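Local coordinates for receptor-like protein kinase ANXUR1 (Arabidopsis thaliana, PDB 6FIG), which is a malectin-like receptor kinase involved in plant reproduction, whose ectodomain probably senses extracellular signals and relays them to a cytoplasmic serine/threonine kinase domain, at residues 156-164 against 204-212; 224-235 against 247-258. All blocks are in the same frame, centred on the assembly; numbering follows the deposited sequence.

Interaction 1: 156-164 against 204-212; sequences IEVIQMPEL and SGGLTRTWY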
# COMPACT_ATOMS: atom_id res chain seq x y z
N ILE A 156 -12.88 -10.50 5.80
CA ILE A 156 -13.09 -9.21 6.46
C ILE A 156 -11.92 -8.30 6.14
O ILE A 156 -10.79 -8.70 6.33
CB ILE A 156 -13.24 -9.35 7.99
CG1 ILE A 156 -14.44 -10.24 8.34
CG2 ILE A 156 -13.40 -7.99 8.65
CD1 ILE A 156 -14.56 -10.59 9.81
N GLU A 157 -12.18 -7.07 5.65
CA GLU A 157 -11.14 -6.04 5.60
C GLU A 157 -11.52 -4.84 6.44
O GLU A 157 -12.69 -4.44 6.46
CB GLU A 157 -10.86 -5.53 4.18
CG GLU A 157 -10.36 -6.54 3.19
CD GLU A 157 -9.92 -5.82 1.93
OE1 GLU A 157 -10.75 -5.66 1.03
OE2 GLU A 157 -8.75 -5.37 1.90
N VAL A 158 -10.54 -4.31 7.15
CA VAL A 158 -10.63 -3.04 7.85
C VAL A 158 -9.49 -2.18 7.40
O VAL A 158 -8.34 -2.56 7.53
CB VAL A 158 -10.61 -3.25 9.37
CG1 VAL A 158 -10.69 -1.90 10.08
CG2 VAL A 158 -11.76 -4.13 9.79
N ILE A 159 -9.81 -1.00 6.85
CA ILE A 159 -8.85 -0.13 6.18
C ILE A 159 -9.09 1.28 6.68
O ILE A 159 -10.17 1.84 6.47
CB ILE A 159 -9.09 -0.16 4.66
CG1 ILE A 159 -8.95 -1.59 4.09
CG2 ILE A 159 -8.14 0.78 3.93
CD1 ILE A 159 -9.70 -1.81 2.80
N GLN A 160 -8.09 1.87 7.32
CA GLN A 160 -8.16 3.28 7.70
C GLN A 160 -8.27 4.15 6.45
O GLN A 160 -7.57 3.92 5.47
CB GLN A 160 -6.92 3.69 8.49
CG GLN A 160 -7.07 5.03 9.17
CD GLN A 160 -5.86 5.42 9.96
OE1 GLN A 160 -5.50 4.74 10.93
NE2 GLN A 160 -5.23 6.51 9.55
N MET A 161 -9.17 5.14 6.46
CA MET A 161 -9.38 6.00 5.28
C MET A 161 -9.49 7.44 5.70
O MET A 161 -9.85 7.74 6.82
CB MET A 161 -10.59 5.57 4.47
CG MET A 161 -11.91 5.78 5.18
SD MET A 161 -13.31 5.39 4.17
CE MET A 161 -13.33 6.76 3.03
N PRO A 162 -9.16 8.36 4.80
CA PRO A 162 -9.39 9.77 5.10
C PRO A 162 -10.89 10.14 5.17
O PRO A 162 -11.77 9.37 4.77
CB PRO A 162 -8.74 10.51 3.89
CG PRO A 162 -7.91 9.48 3.20
CD PRO A 162 -8.57 8.17 3.46
N GLU A 163 -11.13 11.32 5.71
CA GLU A 163 -12.48 11.86 5.77
C GLU A 163 -12.89 12.41 4.41
O GLU A 163 -12.75 13.59 4.13
CB GLU A 163 -12.57 12.95 6.84
CG GLU A 163 -12.35 12.41 8.24
CD GLU A 163 -13.52 11.61 8.80
OE1 GLU A 163 -14.58 11.46 8.16
OE2 GLU A 163 -13.36 11.14 9.94
N LEU A 164 -13.39 11.52 3.57
CA LEU A 164 -13.68 11.86 2.19
C LEU A 164 -15.11 12.35 1.99
O LEU A 164 -15.50 12.61 0.85
CB LEU A 164 -13.42 10.67 1.28
CG LEU A 164 -11.94 10.27 1.23
CD1 LEU A 164 -11.80 9.09 0.28
CD2 LEU A 164 -11.05 11.41 0.82
N SER A 204 -6.61 4.77 -5.92
CA SER A 204 -5.83 5.77 -5.20
C SER A 204 -6.06 5.67 -3.70
O SER A 204 -6.90 4.92 -3.23
CB SER A 204 -6.17 7.17 -5.68
OG SER A 204 -7.55 7.42 -5.50
N GLY A 205 -5.24 6.41 -2.94
CA GLY A 205 -5.37 6.40 -1.47
C GLY A 205 -4.96 5.10 -0.79
O GLY A 205 -5.22 4.91 0.38
N GLY A 206 -4.36 4.18 -1.55
CA GLY A 206 -4.26 2.77 -1.14
C GLY A 206 -5.53 2.11 -0.63
O GLY A 206 -5.47 1.18 0.18
N LEU A 207 -6.71 2.55 -1.11
CA LEU A 207 -7.97 2.12 -0.53
C LEU A 207 -8.55 0.85 -1.17
O LEU A 207 -9.55 0.34 -0.73
CB LEU A 207 -9.00 3.26 -0.58
CG LEU A 207 -8.66 4.50 0.24
CD1 LEU A 207 -9.73 5.58 0.02
CD2 LEU A 207 -8.54 4.14 1.72
N THR A 208 -7.89 0.37 -2.23
CA THR A 208 -8.30 -0.83 -2.96
C THR A 208 -9.78 -0.98 -3.31
O THR A 208 -10.31 -2.08 -3.36
CB THR A 208 -7.72 -2.14 -2.34
OG1 THR A 208 -8.25 -2.37 -1.02
CG2 THR A 208 -6.22 -2.11 -2.32
N ARG A 209 -10.42 0.16 -3.59
CA ARG A 209 -11.77 0.18 -4.13
C ARG A 209 -11.76 -0.25 -5.59
O ARG A 209 -10.88 0.12 -6.36
CB ARG A 209 -12.37 1.58 -4.08
CG ARG A 209 -12.52 2.16 -2.68
CD ARG A 209 -12.71 3.67 -2.71
NE ARG A 209 -11.54 4.33 -3.27
CZ ARG A 209 -11.35 5.65 -3.33
NH1 ARG A 209 -12.25 6.51 -2.88
NH2 ARG A 209 -10.25 6.10 -3.91
N THR A 210 -12.76 -1.04 -5.97
CA THR A 210 -12.95 -1.42 -7.35
C THR A 210 -13.93 -0.43 -7.98
O THR A 210 -14.96 -0.15 -7.41
CB THR A 210 -13.49 -2.85 -7.46
OG1 THR A 210 -12.56 -3.72 -6.81
CG2 THR A 210 -13.61 -3.27 -8.90
N TRP A 211 -13.59 0.08 -9.16
CA TRP A 211 -14.49 0.99 -9.90
C TRP A 211 -14.98 0.24 -11.14
O TRP A 211 -14.19 -0.15 -11.99
CB TRP A 211 -13.77 2.28 -10.28
CG TRP A 211 -13.17 3.03 -9.15
CD1 TRP A 211 -12.04 2.69 -8.42
CD2 TRP A 211 -13.68 4.24 -8.56
NE1 TRP A 211 -11.81 3.64 -7.45
CE2 TRP A 211 -12.80 4.59 -7.51
CE3 TRP A 211 -14.78 5.08 -8.84
CZ2 TRP A 211 -13.01 5.72 -6.73
CZ3 TRP A 211 -14.95 6.20 -8.08
CH2 TRP A 211 -14.08 6.51 -7.04
N TYR A 212 -16.28 0.01 -11.24
CA TYR A 212 -16.83 -0.86 -12.29
C TYR A 212 -17.35 -0.06 -13.48
O TYR A 212 -17.87 1.06 -13.32
CB TYR A 212 -17.98 -1.67 -11.72
CG TYR A 212 -17.56 -2.62 -10.62
CD1 TYR A 212 -17.14 -3.89 -10.91
CD2 TYR A 212 -17.59 -2.21 -9.28
CE1 TYR A 212 -16.76 -4.77 -9.89
CE2 TYR A 212 -17.23 -3.08 -8.26
CZ TYR A 212 -16.80 -4.35 -8.57
OH TYR A 212 -16.43 -5.19 -7.55
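L207 meets I159, M161, P162 and L164, and this apolar group carries the contact. One methyl of L207, CD2, lies 3.7 Å from M161 CB and 4.0 Å from I159 CG2. The other methyl, CD1, meets L164 CD1 tip to tip at 4.1 Å. The two branches therefore fork, CD2 lying on I159 and M161 and CD1 on L164. L207 has CG anti to its carbonyl carbon (chi1 -64°), which brings the branches closer to the strand than the first bond of the side chain would.

Polar groups flank this cluster. The R209 guanidinium lies between L207 CD1 and W211 CZ2, each over the centre of one face, and S204 OG sits in plane at its edge. L164 CD1 comes within 4.1 Å of R209 NH1. D203 forms a salt bridge with R209. E157 and T208 do not bond to each other. Both reach K20, E157 through a salt bridge and T208 through a hydrogen bond, and R77 also pairs with E157.

Backbone geometry presents L207. A type I' turn runs from S204 to L207, with L207 N bonded to S204 O at 3.2 Å. G205 and G206 fill its two central positions with positive phi. This is a tight glycine turn packed mainly through L207 onto strand 151-161 and the chain just after it, within the malectin-like region.

Interaction 2: 224-235 against 247-258; sequences GVTLQASNNFRI and ADIYKTARSQGP. With CA (calcium ion), chain H.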
# COMPACT_ATOMS: atom_id res chain seq x y z
N GLY A 224 -25.07 6.54 -25.48
CA GLY A 224 -24.22 7.69 -25.65
C GLY A 224 -22.92 7.31 -26.33
O GLY A 224 -22.86 6.33 -27.08
N VAL A 225 -21.90 8.11 -26.07
CA VAL A 225 -20.60 7.99 -26.71
C VAL A 225 -19.58 8.02 -25.59
O VAL A 225 -19.55 8.97 -24.79
CB VAL A 225 -20.38 9.16 -27.69
CG1 VAL A 225 -18.91 9.29 -28.10
CG2 VAL A 225 -21.26 8.97 -28.92
N THR A 226 -18.74 6.99 -25.51
CA THR A 226 -17.67 6.99 -24.53
C THR A 226 -16.46 7.73 -25.08
O THR A 226 -16.17 7.68 -26.29
CB THR A 226 -17.33 5.56 -24.06
OG1 THR A 226 -17.07 4.73 -25.18
CG2 THR A 226 -18.49 4.97 -23.29
N LEU A 227 -15.78 8.46 -24.20
CA LEU A 227 -14.66 9.31 -24.53
C LEU A 227 -13.45 8.89 -23.71
O LEU A 227 -13.59 8.46 -22.56
CB LEU A 227 -14.98 10.77 -24.19
CG LEU A 227 -16.27 11.38 -24.76
CD1 LEU A 227 -16.57 12.71 -24.09
CD2 LEU A 227 -16.16 11.54 -26.27
N GLN A 228 -12.27 9.05 -24.29
CA GLN A 228 -11.03 8.81 -23.57
C GLN A 228 -10.06 9.96 -23.81
O GLN A 228 -9.93 10.46 -24.95
CB GLN A 228 -10.41 7.51 -24.04
CG GLN A 228 -9.30 7.02 -23.13
CD GLN A 228 -8.96 5.58 -23.41
OE1 GLN A 228 -8.72 5.20 -24.56
NE2 GLN A 228 -8.96 4.76 -22.37
N ALA A 229 -9.37 10.36 -22.75
CA ALA A 229 -8.40 11.44 -22.84
C ALA A 229 -7.24 10.96 -23.68
O ALA A 229 -7.00 9.76 -23.79
CB ALA A 229 -7.91 11.85 -21.47
N SER A 230 -6.54 11.92 -24.27
CA SER A 230 -5.41 11.63 -25.14
C SER A 230 -4.31 10.95 -24.35
O SER A 230 -4.27 11.02 -23.11
CB SER A 230 -4.88 12.91 -25.79
OG SER A 230 -4.36 13.77 -24.79
N ASN A 231 -3.42 10.29 -25.07
CA ASN A 231 -2.22 9.70 -24.48
C ASN A 231 -1.43 10.80 -23.76
O ASN A 231 -1.28 11.90 -24.29
CB ASN A 231 -1.33 9.06 -25.56
CG ASN A 231 -1.99 7.86 -26.23
OD1 ASN A 231 -2.90 7.24 -25.67
ND2 ASN A 231 -1.53 7.52 -27.43
N ASN A 232 -0.97 10.50 -22.55
CA ASN A 232 -0.20 11.44 -21.72
C ASN A 232 -0.98 12.68 -21.26
O ASN A 232 -0.37 13.66 -20.84
CB ASN A 232 1.11 11.87 -22.41
CG ASN A 232 1.96 10.70 -22.86
OD1 ASN A 232 2.06 9.68 -22.17
ND2 ASN A 232 2.58 10.83 -24.03
N PHE A 233 -2.31 12.65 -21.33
CA PHE A 233 -3.12 13.70 -20.71
C PHE A 233 -2.94 13.59 -19.20
O PHE A 233 -3.03 12.48 -18.66
CB PHE A 233 -4.60 13.55 -21.06
CG PHE A 233 -5.43 14.73 -20.62
CD1 PHE A 233 -5.48 15.88 -21.40
CD2 PHE A 233 -6.11 14.70 -19.42
CE1 PHE A 233 -6.23 16.97 -20.99
CE2 PHE A 233 -6.87 15.79 -19.01
CZ PHE A 233 -6.92 16.93 -19.79
N ARG A 234 -2.69 14.71 -18.52
CA ARG A 234 -2.46 14.72 -17.07
C ARG A 234 -3.70 15.27 -16.37
O ARG A 234 -4.29 16.28 -16.80
CB ARG A 234 -1.20 15.51 -16.66
CG ARG A 234 -0.80 15.24 -15.20
CD ARG A 234 0.47 15.94 -14.73
NE ARG A 234 0.55 15.99 -13.26
CZ ARG A 234 0.87 14.96 -12.45
NH1 ARG A 234 1.17 13.76 -12.94
NH2 ARG A 234 0.89 15.14 -11.12
N ILE A 235 -4.10 14.57 -15.32
CA ILE A 235 -5.16 15.01 -14.43
C ILE A 235 -4.50 15.88 -13.38
O ILE A 235 -3.62 15.43 -12.63
CB ILE A 235 -5.89 13.82 -13.76
CG1 ILE A 235 -6.45 12.85 -14.84
CG2 ILE A 235 -7.00 14.34 -12.84
CD1 ILE A 235 -7.39 13.48 -15.86
N ALA A 247 -6.76 8.56 -10.99
CA ALA A 247 -6.68 9.38 -12.21
C ALA A 247 -7.43 8.78 -13.38
O ALA A 247 -8.05 9.51 -14.17
CB ALA A 247 -5.24 9.64 -12.60
N ASP A 248 -7.42 7.45 -13.48
CA ASP A 248 -8.09 6.79 -14.59
C ASP A 248 -9.60 7.02 -14.65
O ASP A 248 -10.15 7.00 -15.75
CB ASP A 248 -7.73 5.30 -14.67
CG ASP A 248 -6.39 5.05 -15.40
OD1 ASP A 248 -5.81 5.96 -16.05
OD2 ASP A 248 -5.89 3.92 -15.35
N ILE A 249 -10.26 7.28 -13.51
CA ILE A 249 -11.67 7.64 -13.52
C ILE A 249 -11.87 8.89 -14.38
O ILE A 249 -12.78 8.94 -15.23
CB ILE A 249 -12.19 7.93 -12.08
CG1 ILE A 249 -12.23 6.62 -11.28
CG2 ILE A 249 -13.52 8.67 -12.08
CD1 ILE A 249 -13.23 5.61 -11.79
N TYR A 250 -11.02 9.88 -14.15
CA TYR A 250 -11.15 11.19 -14.78
C TYR A 250 -10.71 11.20 -16.24
O TYR A 250 -11.10 12.11 -16.98
CB TYR A 250 -10.40 12.23 -13.93
CG TYR A 250 -10.97 12.33 -12.54
CD1 TYR A 250 -12.26 12.79 -12.33
CD2 TYR A 250 -10.25 11.91 -11.44
CE1 TYR A 250 -12.79 12.88 -11.07
CE2 TYR A 250 -10.77 12.00 -10.16
CZ TYR A 250 -12.06 12.44 -9.98
OH TYR A 250 -12.60 12.53 -8.72
N LYS A 251 -9.96 10.18 -16.68
CA LYS A 251 -9.50 10.11 -18.08
C LYS A 251 -10.50 9.45 -19.05
O LYS A 251 -10.21 9.35 -20.25
CB LYS A 251 -8.15 9.38 -18.16
CG LYS A 251 -7.04 10.14 -17.47
CD LYS A 251 -5.73 9.36 -17.44
CE LYS A 251 -4.70 10.10 -16.59
NZ LYS A 251 -3.41 9.35 -16.43
N THR A 252 -11.64 8.99 -18.54
CA THR A 252 -12.70 8.49 -19.39
C THR A 252 -14.03 9.09 -18.96
O THR A 252 -14.24 9.40 -17.79
CB THR A 252 -12.84 6.97 -19.35
OG1 THR A 252 -13.02 6.55 -18.00
CG2 THR A 252 -11.59 6.29 -19.97
N ALA A 253 -14.95 9.18 -19.91
CA ALA A 253 -16.29 9.68 -19.63
C ALA A 253 -17.31 9.07 -20.58
O ALA A 253 -16.97 8.54 -21.65
CB ALA A 253 -16.31 11.21 -19.75
N ARG A 254 -18.56 9.14 -20.17
CA ARG A 254 -19.68 8.87 -21.06
C ARG A 254 -20.31 10.22 -21.35
O ARG A 254 -20.50 11.03 -20.45
CB ARG A 254 -20.70 7.91 -20.45
CG ARG A 254 -21.76 7.42 -21.42
CD ARG A 254 -22.68 6.39 -20.80
NE ARG A 254 -21.92 5.20 -20.38
CZ ARG A 254 -21.49 4.24 -21.20
NH1 ARG A 254 -21.76 4.26 -22.50
NH2 ARG A 254 -20.81 3.21 -20.70
N SER A 255 -20.61 10.44 -22.62
CA SER A 255 -21.29 11.66 -23.05
C SER A 255 -22.47 11.29 -23.91
O SER A 255 -22.65 10.12 -24.25
CB SER A 255 -20.31 12.56 -23.80
OG SER A 255 -19.96 11.98 -25.05
N GLN A 256 -23.27 12.27 -24.29
CA GLN A 256 -24.39 11.99 -25.19
C GLN A 256 -23.93 11.85 -26.61
O GLN A 256 -24.41 10.99 -27.32
CB GLN A 256 -25.49 13.02 -25.06
CG GLN A 256 -26.31 12.79 -23.81
CD GLN A 256 -27.44 13.77 -23.70
OE1 GLN A 256 -27.24 14.87 -23.21
NE2 GLN A 256 -28.63 13.38 -24.18
N GLY A 257 -22.98 12.69 -27.02
CA GLY A 257 -22.29 12.52 -28.31
C GLY A 257 -22.29 13.78 -29.17
O GLY A 257 -22.66 14.85 -28.69
N PRO A 258 -21.85 13.65 -30.44
CA PRO A 258 -21.66 14.81 -31.32
C PRO A 258 -22.91 15.41 -31.97
O PRO A 258 -22.80 16.50 -32.54
CB PRO A 258 -20.73 14.25 -32.41
CG PRO A 258 -21.15 12.83 -32.52
CD PRO A 258 -21.46 12.40 -31.11
CA CA H . -14.48 7.52 -16.31
O HOH W 1 -3.22 10.04 -19.76
O HOH W 2 -2.78 11.67 -14.74
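V225 and L227 pair with S255 and A253 in an antiparallel ladder. Strand 252-255 pairs with 363-372 on its other side. V225 N donates to S255 O and L227 N to A253 O, each at 2.8 Å. The return bonds run from S255 N to V225 O and from A253 N to L227 O. A229 N extends the ladder to K251 O. These N-H groups point nearly straight at their acceptors, with angles of 159° to 167°.

Packing is close on the face of V225, L227, A253 and S255, where L227 CD1 lies 3.6 Å from S255 OG. It is close again around I235, which packs against the short helical turn 247-250. Its CD1 lies 3.8 Å from Y250 CB, and its CG1 touches A247 CB. I235 and Y250 cross at about a right angle. P327 and C287 also touch both. K251 runs extended across I235, and its CE lies 3.7 Å from I235 CG1. Water 2 joins K251 NZ to I235 N, weakly on the lysine side.

The open side is limited to the exposed T226 and Q228 side chains of strand 225-228. Their partners in the non-hydrogen-bonded pairs, R254 and T252, are buried. T226 CG2 sits over one face of the R254 guanidinium, 3.4 Å from NH1, and D214 forms a salt bridge with R254. Q228 lies alongside T252, with NE2 near its CG2.

T252 OG1 sits between its own backbone N and carbonyl carbon (chi1 56°) and binds calcium at 2.4 Å. T252 O and I249 O are also ligands. The calcium ties the helical turn and strand 252-255 to the chain at N192, V193 and N365, which complete the site. Two of these three ligand atoms are carbonyl oxygens, consistent with a site set largely by backbone conformation.

In the fold
Following the chain from the N terminus, strand 151-161 leads into the first segment of interaction 1. The chain then passes through strands 167-170, 177-179 and 185-192 before the loop 204-212 returns to it and closes that long excursion. Interaction 2 opens later and closes a shorter loop, with 11 residues between its segments. The two are in series and neither nest nor cross. Their centres are 23 Å apart, but W211 CE3 packs against I249 CD1 at 3.4 Å. Interaction 1 joins strand 151-161 to the loop before strand 212-213. Interaction 2 joins strand 225-228 to strand 252-255, which pairs with strand 363-372. Both contacts touch the second subunit.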